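PDB 2YVT: hypothetical protein aq_1956 from Aquifex aeolicus, which is of unknown function but belongs to the calcineurin-like metallophosphoesterase superfamily and is probably a metal-dependent phosphoesterase. Local coordinates for residues A[50-55]-A[151-156]; A[46-51]-A[65-70]; A[133-138]-A[170-175]. All blocks are in the same frame, centred on the assembly; numbering follows the deposited sequence.

How the contacts relate
Contacts 1 and 2 share helix 46-57 and residues Lys-50 and Glu-51. Their centres are 9 Å apart, and they touch where the backbone of Phe-152 meets Leu-48 and its ring meets Ile-67. Contact 1 is the more buried of the two. It joins the helix to the loop before strand 155-157 and to the start of that strand, through aromatic packing and one salt bridge. Contact 2 is partly buried, joins two helices and is mostly apolar. Contact 3 lies across the chain's centre, about 32 Å from contact 1 between centres. It is a sheet contact, also partly buried, held by backbone bonds and two arginines. Strand 134-144 links it to contact 1, as neighbour of strand 155-157.

Contact 1. Residues A[50-55]-A[151-156]; sequences KEYERA and DFVLKY
Tyr-52 of helix 46-57 meets Phe-152, Val-153 and Lys-155, each in a different way. Its CG is anti to the backbone N (chi1 174°), and the ring beyond it lies against Val-153. CG2 of Val-153 sits over one face of the Tyr-52 ring, 4.0 Å from the ring centroid and displaced toward the rim at CD2 and CE2. This is a CH-pi contact, with the two side chains at about a right angle. Phe-152 crosses Tyr-52 obliquely and meets it near the backbone, where the two CB atoms are 3.5 Å apart. The Phe-152 ring then runs beside Glu-51, pointing the same way, with its CE1 3.8 Å from Glu-51 CG. The carboxylate of Glu-51 is engaged elsewhere, in a salt bridge with Arg-60.

The contact fastens helix 46-57 to strand 155-157 and the loop that leads into it. The strand is a neighbour of strand 134-144 in one sheet of the metallophosphoesterase fold.

Lys-155 extends from the start of that strand and passes the edge of the Tyr-52 ring, with NZ 3.9 Å from CE2. It meets Glu-53 tip to tip. NZ of Lys-155 bonds to OE2 of Glu-53 at 2.7 Å, on the syn lone pair, and the pair forms a salt bridge. Glu-147 is a second partner of this ammonium group. Its carboxylate is also hydrogen-bonded to the Tyr-52 hydroxyl.

Contact 2. Residues A[46-51]-A[65-70]; sequences EALEKE and KVIHEN
Leu-48 and Val-66 lie at the close-packed part of this contact between two helices. CD1 of Leu-48 reaches to 3.6 Å from the carbonyl O of Val-66 and 4.0 Å from Val-66 CG1. The same methyl also lies against CB of Asn-70, as the two side chains slide past each other in opposite directions. The other methyl of Leu-48, CD2, meets CG1 of Ile-67 at 4.1 Å, and these side chains cross at about a right angle. Leu-48 and Ile-67 are both buried, and Ile-67 also touches Phe-152 and Pro-102.

Val-66 is turned with CG1 anti to the backbone N (chi1 176°). CG1 of Val-66 approaches the carbonyl O of Ala-47 at 3.7 Å. CG2 of Val-66 rests on the aliphatic part of Glu-51, 3.8 Å from its CG. The carboxylate of Glu-51, held by Arg-60, also accepts a bond from the backbone N of Asn-63.

The packing changes toward solvent. Ala-47 is exposed, and its CB comes no nearer than 4.4 Å to CG1 of Val-66, so the fit is looser on this side.

The helix segments run antiparallel, at 178°, with axes 9.4 Å apart at closest approach. Helices 46-57 and 65-86 are joined by a short connection, an arrangement typical of an antiparallel helical hairpin.

Contact 3. Residues A[133-138]-A[170-175]; sequences EFEVIG and ELKPRR
A parallel beta bridge between Phe-134 and Arg-175 starts the pairing of strand 134-144 with strand 175-180. Two backbone bonds frame it. Arg-175 N donates to Glu-133 O at 3.2 Å, and Glu-135 N donates to Arg-175 O at 2.9 Å.

On one side of the bridge, the side chain of Arg-175 runs beside those of Glu-133 and Phe-134, pointing the same way as both. Phe-134 CE1 lies 3.5 Å above the guanidinium plane, over its centre, with the ring inclined at 45° to that plane. NH1 of Arg-175 bonds to Glu-133 OE2 at 3.1 Å, forming a salt bridge. The carboxylate oxygen lies in the guanidinium plane, but NH1 approaches it from above the carboxylate plane. NH2 has further partners in Glu-214 and the carbonyl O of Leu-249. An alanine in place of Arg-175 would probably leave the Glu-133 and Glu-214 carboxylates without this charge partner and open a gap beside the Phe-134 ring.

Glu-133 and Phe-134 both face Trp-130 of the antiparallel neighbour strand 126-130, forming a classic beta bulge. The contact thus lies where strand 134-144 meets a partner on each side, within one sheet of the metallophosphoesterase fold.

Arg-174 binds the backbone at Phe-134 and also meets Glu-135. NH1 of Arg-174 donates to Phe-134 O at 3.0 Å, with that oxygen near the guanidinium plane. NE makes a second, weak bond to the same oxygen. Glu-135 crosses Arg-174 at about a right angle. OE2 of Glu-135 is 3.6 Å from NE of Arg-174 but well out of the guanidinium plane, so the attraction is one of charge alone. Farther along, CD1 of Ile-137 loosely meets CD1 of Leu-171 at 4.5 Å.

Contact 1. Residues A[50-55]-A[151-156]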
loop_
_atom_site.group_PDB
_atom_site.type_symbol
_atom_site.label_atom_id
_atom_site.label_comp_id
_atom_site.label_asym_id
_atom_site.label_seq_id
_atom_site.Cartn_x
_atom_site.Cartn_y
_atom_site.Cartn_z
ATOM N N LYS A 50 -1.144 -13.943 -13.888
ATOM C CA LYS A 50 -0.735 -15.217 -14.473
ATOM C C LYS A 50 -0.387 -15.073 -15.949
ATOM O O LYS A 50 0.605 -15.641 -16.398
ATOM C CB LYS A 50 -1.810 -16.289 -14.288
ATOM C CG LYS A 50 -1.908 -16.841 -12.871
ATOM C CD LYS A 50 -2.941 -17.957 -12.799
ATOM C CE LYS A 50 -3.196 -18.388 -11.363
ATOM N NZ LYS A 50 -2.085 -19.219 -10.821
ATOM N N GLU A 51 -1.178 -14.300 -16.695
ATOM C CA GLU A 51 -0.876 -14.105 -18.117
ATOM C C GLU A 51 0.470 -13.409 -18.300
ATOM O O GLU A 51 1.281 -13.814 -19.135
ATOM C CB GLU A 51 -1.991 -13.355 -18.854
ATOM C CG GLU A 51 -1.583 -12.833 -20.243
ATOM C CD GLU A 51 -1.121 -13.924 -21.218
ATOM O OE1 GLU A 51 -1.506 -15.111 -21.062
ATOM O OE2 GLU A 51 -0.369 -13.576 -22.157
ATOM N N TYR A 52 0.702 -12.364 -17.508
ATOM C CA TYR A 52 1.969 -11.648 -17.539
ATOM C C TYR A 52 3.155 -12.571 -17.249
ATOM O O TYR A 52 4.133 -12.587 -18.005
ATOM C CB TYR A 52 1.929 -10.488 -16.545
ATOM C CG TYR A 52 3.244 -9.762 -16.392
ATOM C CD1 TYR A 52 3.647 -8.802 -17.321
ATOM C CD2 TYR A 52 4.089 -10.042 -15.320
ATOM C CE1 TYR A 52 4.854 -8.134 -17.176
ATOM C CE2 TYR A 52 5.300 -9.380 -15.170
ATOM C CZ TYR A 52 5.676 -8.433 -16.107
ATOM O OH TYR A 52 6.879 -7.774 -15.951
ATOM N N GLU A 53 3.060 -13.355 -16.170
ATOM C CA GLU A 53 4.164 -14.233 -15.770
ATOM C C GLU A 53 4.388 -15.351 -16.787
ATOM O O GLU A 53 5.526 -15.615 -17.169
ATOM C CB GLU A 53 3.975 -14.798 -14.352
ATOM C CG GLU A 53 3.949 -13.738 -13.224
ATOM C CD GLU A 53 5.205 -12.865 -13.134
ATOM O OE1 GLU A 53 6.276 -13.242 -13.671
ATOM O OE2 GLU A 53 5.119 -11.777 -12.512
ATOM N N ARG A 54 3.301 -15.973 -17.243
ATOM C CA ARG A 54 3.383 -17.032 -18.253
ATOM C C ARG A 54 4.001 -16.520 -19.547
ATOM O O ARG A 54 4.865 -17.177 -20.131
ATOM C CB ARG A 54 1.998 -17.613 -18.557
ATOM C CG ARG A 54 1.398 -18.469 -17.449
ATOM C CD ARG A 54 2.193 -19.749 -17.208
ATOM N NE ARG A 54 2.238 -20.631 -18.382
ATOM C CZ ARG A 54 1.340 -21.571 -18.672
ATOM N NH1 ARG A 54 0.283 -21.779 -17.893
ATOM N NH2 ARG A 54 1.495 -22.305 -19.765
ATOM N N ALA A 55 3.569 -15.333 -19.978
ATOM C CA ALA A 55 4.078 -14.752 -21.215
ATOM C C ALA A 55 5.569 -14.484 -21.119
ATOM O O ALA A 55 6.315 -14.788 -22.043
ATOM C CB ALA A 55 3.321 -13.480 -21.578
ATOM N N ASP A 151 0.470 -2.540 -16.551
ATOM C CA ASP A 151 -0.810 -2.966 -17.117
ATOM C C ASP A 151 -1.348 -4.282 -16.543
ATOM O O ASP A 151 -2.484 -4.335 -16.097
ATOM C CB ASP A 151 -0.724 -3.032 -18.647
ATOM C CG ASP A 151 -0.541 -1.662 -19.283
ATOM O OD1 ASP A 151 -0.635 -0.644 -18.573
ATOM O OD2 ASP A 151 -0.302 -1.596 -20.503
ATOM N N PHE A 152 -0.547 -5.342 -16.579
ATOM C CA PHE A 152 -0.996 -6.639 -16.066
ATOM C C PHE A 152 -0.807 -6.720 -14.566
ATOM O O PHE A 152 -1.554 -7.411 -13.876
ATOM C CB PHE A 152 -0.229 -7.776 -16.732
ATOM C CG PHE A 152 -0.571 -7.962 -18.175
ATOM C CD1 PHE A 152 -1.528 -8.903 -18.559
ATOM C CD2 PHE A 152 0.066 -7.204 -19.158
ATOM C CE1 PHE A 152 -1.854 -9.070 -19.907
ATOM C CE2 PHE A 152 -0.252 -7.369 -20.508
ATOM C CZ PHE A 152 -1.211 -8.305 -20.880
ATOM N N VAL A 153 0.218 -6.012 -14.090
ATOM C CA VAL A 153 0.592 -5.939 -12.678
ATOM C C VAL A 153 1.287 -4.594 -12.500
ATOM O O VAL A 153 1.614 -3.936 -13.493
ATOM C CB VAL A 153 1.576 -7.078 -12.247
ATOM C CG1 VAL A 153 0.848 -8.415 -12.091
ATOM C CG2 VAL A 153 2.775 -7.190 -13.198
ATOM N N LEU A 154 1.525 -4.190 -11.253
ATOM C CA LEU A 154 2.351 -3.017 -10.975
ATOM C C LEU A 154 3.703 -3.466 -10.437
ATOM O O LEU A 154 3.799 -3.965 -9.314
ATOM C CB LEU A 154 1.692 -2.086 -9.949
ATOM C CG LEU A 154 0.300 -1.532 -10.207
ATOM C CD1 LEU A 154 0.029 -0.423 -9.185
ATOM C CD2 LEU A 154 0.203 -1.020 -11.637
ATOM N N LYS A 155 4.735 -3.298 -11.255
ATOM C CA LYS A 155 6.118 -3.589 -10.862
ATOM C C LYS A 155 7.002 -2.428 -11.304
ATOM O O LYS A 155 6.843 -1.904 -12.408
ATOM C CB LYS A 155 6.623 -4.884 -11.516
ATOM C CG LYS A 155 5.871 -6.148 -11.123
ATOM C CD LYS A 155 6.669 -7.374 -11.581
ATOM C CE LYS A 155 6.038 -8.674 -11.139
ATOM N NZ LYS A 155 6.831 -9.845 -11.616
ATOM N N TYR A 156 7.921 -2.012 -10.438
ATOM C CA TYR A 156 8.805 -0.891 -10.744
ATOM C C TYR A 156 10.252 -1.263 -10.471
ATOM O O TYR A 156 10.531 -2.007 -9.531
ATOM C CB TYR A 156 8.421 0.330 -9.916
ATOM C CG TYR A 156 7.054 0.846 -10.268
ATOM C CD1 TYR A 156 6.874 1.666 -11.380
ATOM C CD2 TYR A 156 5.930 0.491 -9.511
ATOM C CE1 TYR A 156 5.616 2.138 -11.733
ATOM C CE2 TYR A 156 4.646 0.966 -9.857
ATOM C CZ TYR A 156 4.510 1.789 -10.974
ATOM O OH TYR A 156 3.276 2.260 -11.343
#

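Contact 2. Residues A[46-51]-A[65-70]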
loop_
_atom_site.group_PDB
_atom_site.type_symbol
_atom_site.label_atom_id
_atom_site.label_comp_id
_atom_site.label_asym_id
_atom_site.label_seq_id
_atom_site.Cartn_x
_atom_site.Cartn_y
_atom_site.Cartn_z
ATOM N N GLU A 46 -6.031 -12.304 -10.361
ATOM C CA GLU A 46 -5.099 -13.406 -10.596
ATOM C C GLU A 46 -4.824 -13.670 -12.073
ATOM O O GLU A 46 -3.690 -13.980 -12.450
ATOM C CB GLU A 46 -5.626 -14.676 -9.928
ATOM C CG GLU A 46 -5.655 -14.600 -8.411
ATOM C CD GLU A 46 -6.126 -15.891 -7.766
ATOM O OE1 GLU A 46 -5.715 -16.982 -8.231
ATOM O OE2 GLU A 46 -6.909 -15.811 -6.787
ATOM N N ALA A 47 -5.859 -13.544 -12.901
ATOM C CA ALA A 47 -5.738 -13.854 -14.321
ATOM C C ALA A 47 -4.731 -12.939 -15.005
ATOM O O ALA A 47 -3.915 -13.389 -15.810
ATOM C CB ALA A 47 -7.086 -13.772 -15.002
ATOM N N LEU A 48 -4.770 -11.649 -14.675
ATOM C CA LEU A 48 -3.832 -10.725 -15.307
ATOM C C LEU A 48 -2.397 -11.070 -14.935
ATOM O O LEU A 48 -1.509 -11.074 -15.791
ATOM C CB LEU A 48 -4.148 -9.268 -14.942
ATOM C CG LEU A 48 -5.040 -8.495 -15.918
ATOM C CD1 LEU A 48 -6.425 -9.116 -15.986
ATOM C CD2 LEU A 48 -5.129 -7.033 -15.498
ATOM N N GLU A 49 -2.166 -11.350 -13.651
ATOM C CA GLU A 49 -0.821 -11.642 -13.188
ATOM C C GLU A 49 -0.299 -12.917 -13.833
ATOM O O GLU A 49 0.843 -12.955 -14.286
ATOM C CB GLU A 49 -0.767 -11.767 -11.668
ATOM C CG GLU A 49 0.623 -12.076 -11.167
ATOM C CD GLU A 49 0.763 -11.891 -9.679
ATOM O OE1 GLU A 49 -0.207 -12.162 -8.932
ATOM O OE2 GLU A 49 1.859 -11.473 -9.262
ATOM N N LYS A 50 -1.144 -13.943 -13.888
ATOM C CA LYS A 50 -0.735 -15.217 -14.473
ATOM C C LYS A 50 -0.387 -15.073 -15.949
ATOM O O LYS A 50 0.605 -15.641 -16.398
ATOM C CB LYS A 50 -1.810 -16.289 -14.288
ATOM C CG LYS A 50 -1.908 -16.841 -12.871
ATOM C CD LYS A 50 -2.941 -17.957 -12.799
ATOM C CE LYS A 50 -3.196 -18.388 -11.363
ATOM N NZ LYS A 50 -2.085 -19.219 -10.821
ATOM N N GLU A 51 -1.178 -14.300 -16.695
ATOM C CA GLU A 51 -0.876 -14.105 -18.117
ATOM C C GLU A 51 0.470 -13.409 -18.300
ATOM O O GLU A 51 1.281 -13.814 -19.135
ATOM C CB GLU A 51 -1.991 -13.355 -18.854
ATOM C CG GLU A 51 -1.583 -12.833 -20.243
ATOM C CD GLU A 51 -1.121 -13.924 -21.218
ATOM O OE1 GLU A 51 -1.506 -15.111 -21.062
ATOM O OE2 GLU A 51 -0.369 -13.576 -22.157
ATOM N N LYS A 65 -5.763 -9.244 -24.516
ATOM C CA LYS A 65 -7.153 -9.696 -24.437
ATOM C C LYS A 65 -7.509 -10.088 -23.002
ATOM O O LYS A 65 -8.642 -9.900 -22.576
ATOM C CB LYS A 65 -7.416 -10.865 -25.391
ATOM C CG LYS A 65 -7.257 -10.520 -26.855
ATOM C CD LYS A 65 -7.832 -11.625 -27.731
ATOM C CE LYS A 65 -7.722 -11.274 -29.206
ATOM N NZ LYS A 65 -8.657 -10.180 -29.599
ATOM N N VAL A 66 -6.527 -10.599 -22.254
ATOM C CA VAL A 66 -6.746 -10.951 -20.842
ATOM C C VAL A 66 -7.107 -9.712 -20.008
ATOM O O VAL A 66 -7.981 -9.770 -19.137
ATOM C CB VAL A 66 -5.531 -11.716 -20.243
ATOM C CG1 VAL A 66 -5.730 -11.983 -18.760
ATOM C CG2 VAL A 66 -5.333 -13.035 -20.978
ATOM N N ILE A 67 -6.449 -8.588 -20.294
ATOM C CA ILE A 67 -6.804 -7.333 -19.634
ATOM C C ILE A 67 -8.230 -6.943 -20.006
ATOM O O ILE A 67 -9.074 -6.713 -19.144
ATOM C CB ILE A 67 -5.841 -6.181 -20.015
ATOM C CG1 ILE A 67 -4.418 -6.495 -19.547
ATOM C CG2 ILE A 67 -6.332 -4.853 -19.435
ATOM C CD1 ILE A 67 -3.358 -5.531 -20.061
ATOM N N HIS A 68 -8.503 -6.899 -21.305
ATOM C CA HIS A 68 -9.788 -6.412 -21.774
ATOM C C HIS A 68 -10.961 -7.235 -21.231
ATOM O O HIS A 68 -11.975 -6.670 -20.816
ATOM C CB HIS A 68 -9.787 -6.325 -23.303
ATOM C CG HIS A 68 -8.676 -5.481 -23.851
ATOM N ND1 HIS A 68 -8.057 -5.754 -25.050
ATOM C CD2 HIS A 68 -8.062 -4.380 -23.354
ATOM C CE1 HIS A 68 -7.114 -4.856 -25.273
ATOM N NE2 HIS A 68 -7.095 -4.012 -24.258
ATOM N N GLU A 69 -10.798 -8.559 -21.172
ATOM C CA GLU A 69 -11.881 -9.431 -20.713
ATOM C C GLU A 69 -12.104 -9.386 -19.199
ATOM O O GLU A 69 -13.142 -9.833 -18.700
ATOM C CB GLU A 69 -11.698 -10.868 -21.220
ATOM C CG GLU A 69 -10.552 -11.657 -20.605
ATOM C CD GLU A 69 -10.132 -12.843 -21.467
ATOM O OE1 GLU A 69 -9.163 -13.533 -21.096
ATOM O OE2 GLU A 69 -10.770 -13.084 -22.513
ATOM N N ASN A 70 -11.140 -8.816 -18.479
ATOM C CA ASN A 70 -11.252 -8.671 -17.027
ATOM C C ASN A 70 -11.558 -7.244 -16.565
ATOM O O ASN A 70 -11.755 -7.007 -15.374
ATOM C CB ASN A 70 -9.987 -9.215 -16.344
ATOM C CG ASN A 70 -9.945 -10.731 -16.327
ATOM O OD1 ASN A 70 -9.218 -11.358 -17.101
ATOM N ND2 ASN A 70 -10.746 -11.332 -15.460
#

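Contact 3. Residues A[133-138]-A[170-175]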
loop_
_atom_site.group_PDB
_atom_site.type_symbol
_atom_site.label_atom_id
_atom_site.label_comp_id
_atom_site.label_asym_id
_atom_site.label_seq_id
_atom_site.Cartn_x
_atom_site.Cartn_y
_atom_site.Cartn_z
ATOM N N GLU A 133 1.733 19.158 9.578
ATOM C CA GLU A 133 2.905 18.659 10.305
ATOM C C GLU A 133 3.620 17.498 9.609
ATOM O O GLU A 133 4.812 17.275 9.839
ATOM C CB GLU A 133 2.527 18.255 11.736
ATOM C CG GLU A 133 3.732 17.906 12.629
ATOM C CD GLU A 133 3.436 17.987 14.119
ATOM O OE1 GLU A 133 2.372 18.539 14.492
ATOM O OE2 GLU A 133 4.275 17.503 14.920
ATOM N N PHE A 134 2.897 16.764 8.768
ATOM C CA PHE A 134 3.474 15.601 8.096
ATOM C C PHE A 134 3.416 15.765 6.594
ATOM O O PHE A 134 2.530 16.448 6.075
ATOM C CB PHE A 134 2.724 14.311 8.470
ATOM C CG PHE A 134 2.744 13.986 9.942
ATOM C CD1 PHE A 134 3.737 13.157 10.473
ATOM C CD2 PHE A 134 1.770 14.493 10.793
ATOM C CE1 PHE A 134 3.759 12.849 11.830
ATOM C CE2 PHE A 134 1.787 14.191 12.159
ATOM C CZ PHE A 134 2.785 13.371 12.673
ATOM N N GLU A 135 4.371 15.142 5.908
ATOM C CA GLU A 135 4.233 14.845 4.489
ATOM C C GLU A 135 4.078 13.336 4.377
ATOM O O GLU A 135 4.886 12.578 4.923
ATOM C CB GLU A 135 5.450 15.307 3.675
ATOM C CG GLU A 135 5.610 16.835 3.557
ATOM C CD GLU A 135 4.615 17.497 2.603
ATOM O OE1 GLU A 135 3.707 16.821 2.076
ATOM O OE2 GLU A 135 4.743 18.723 2.378
ATOM N N VAL A 136 3.033 12.905 3.678
ATOM C CA VAL A 136 2.789 11.482 3.475
ATOM C C VAL A 136 3.109 11.147 2.029
ATOM O O VAL A 136 2.546 11.745 1.117
ATOM C CB VAL A 136 1.333 11.098 3.830
ATOM C CG1 VAL A 136 1.157 9.582 3.835
ATOM C CG2 VAL A 136 0.975 11.656 5.211
ATOM N N ILE A 137 4.036 10.213 1.837
ATOM C CA ILE A 137 4.484 9.823 0.500
ATOM C C ILE A 137 4.042 8.391 0.252
ATOM O O ILE A 137 4.195 7.537 1.124
ATOM C CB ILE A 137 6.016 9.912 0.388
ATOM C CG1 ILE A 137 6.475 11.353 0.625
ATOM C CG2 ILE A 137 6.506 9.422 -0.975
ATOM C CD1 ILE A 137 7.951 11.455 0.831
ATOM N N GLY A 138 3.492 8.130 -0.931
ATOM C CA GLY A 138 3.108 6.771 -1.305
ATOM C C GLY A 138 3.759 6.324 -2.595
ATOM O O GLY A 138 3.874 7.097 -3.544
ATOM N N GLU A 170 12.189 18.398 -2.695
ATOM C CA GLU A 170 11.608 19.656 -3.155
ATOM C C GLU A 170 10.427 20.062 -2.274
ATOM O O GLU A 170 9.881 21.159 -2.424
ATOM C CB GLU A 170 11.142 19.539 -4.612
ATOM C CG GLU A 170 12.120 18.859 -5.567
ATOM C CD GLU A 170 12.999 19.828 -6.342
ATOM O OE1 GLU A 170 12.819 21.062 -6.216
ATOM O OE2 GLU A 170 13.872 19.340 -7.089
ATOM N N LEU A 171 10.037 19.174 -1.362
ATOM C CA LEU A 171 8.845 19.369 -0.535
ATOM C C LEU A 171 9.090 20.232 0.697
ATOM O O LEU A 171 10.231 20.403 1.139
ATOM C CB LEU A 171 8.270 18.019 -0.090
ATOM C CG LEU A 171 7.889 16.951 -1.121
ATOM C CD1 LEU A 171 7.361 15.710 -0.410
ATOM C CD2 LEU A 171 6.877 17.468 -2.124
ATOM N N LYS A 172 7.997 20.766 1.244
ATOM C CA LYS A 172 8.007 21.448 2.537
ATOM C C LYS A 172 8.637 20.535 3.594
ATOM O O LYS A 172 8.262 19.366 3.702
ATOM C CB LYS A 172 6.583 21.823 2.961
ATOM C CG LYS A 172 5.852 22.769 2.018
ATOM C CD LYS A 172 4.400 22.939 2.441
ATOM C CE LYS A 172 3.636 23.831 1.473
ATOM N NZ LYS A 172 2.238 24.067 1.929
ATOM N N PRO A 173 9.610 21.062 4.364
ATOM C CA PRO A 173 10.266 20.273 5.411
ATOM C C PRO A 173 9.310 19.913 6.554
ATOM O O PRO A 173 8.895 20.779 7.326
ATOM C CB PRO A 173 11.395 21.192 5.896
ATOM C CG PRO A 173 10.955 22.571 5.535
ATOM C CD PRO A 173 10.156 22.431 4.274
ATOM N N ARG A 174 8.952 18.635 6.636
ATOM C CA ARG A 174 8.002 18.144 7.631
ATOM C C ARG A 174 8.380 16.729 8.055
ATOM O O ARG A 174 9.313 16.142 7.509
ATOM C CB ARG A 174 6.582 18.166 7.055
ATOM C CG ARG A 174 5.935 19.539 7.064
ATOM C CD ARG A 174 5.176 19.801 5.788
ATOM N NE ARG A 174 3.852 19.194 5.792
ATOM C CZ ARG A 174 2.709 19.875 5.815
ATOM N NH1 ARG A 174 1.561 19.223 5.811
ATOM N NH2 ARG A 174 2.708 21.203 5.836
ATOM N N ARG A 175 7.658 16.187 9.031
ATOM C CA ARG A 175 7.853 14.807 9.448
ATOM C C ARG A 175 7.349 13.897 8.326
ATOM O O ARG A 175 6.234 14.061 7.838
ATOM C CB ARG A 175 7.120 14.526 10.759
ATOM C CG ARG A 175 7.615 15.384 11.917
ATOM C CD ARG A 175 6.673 15.327 13.090
ATOM N NE ARG A 175 6.606 13.981 13.653
ATOM C CZ ARG A 175 5.800 13.618 14.645
ATOM N NH1 ARG A 175 4.983 14.505 15.201
ATOM N NH2 ARG A 175 5.812 12.364 15.076
#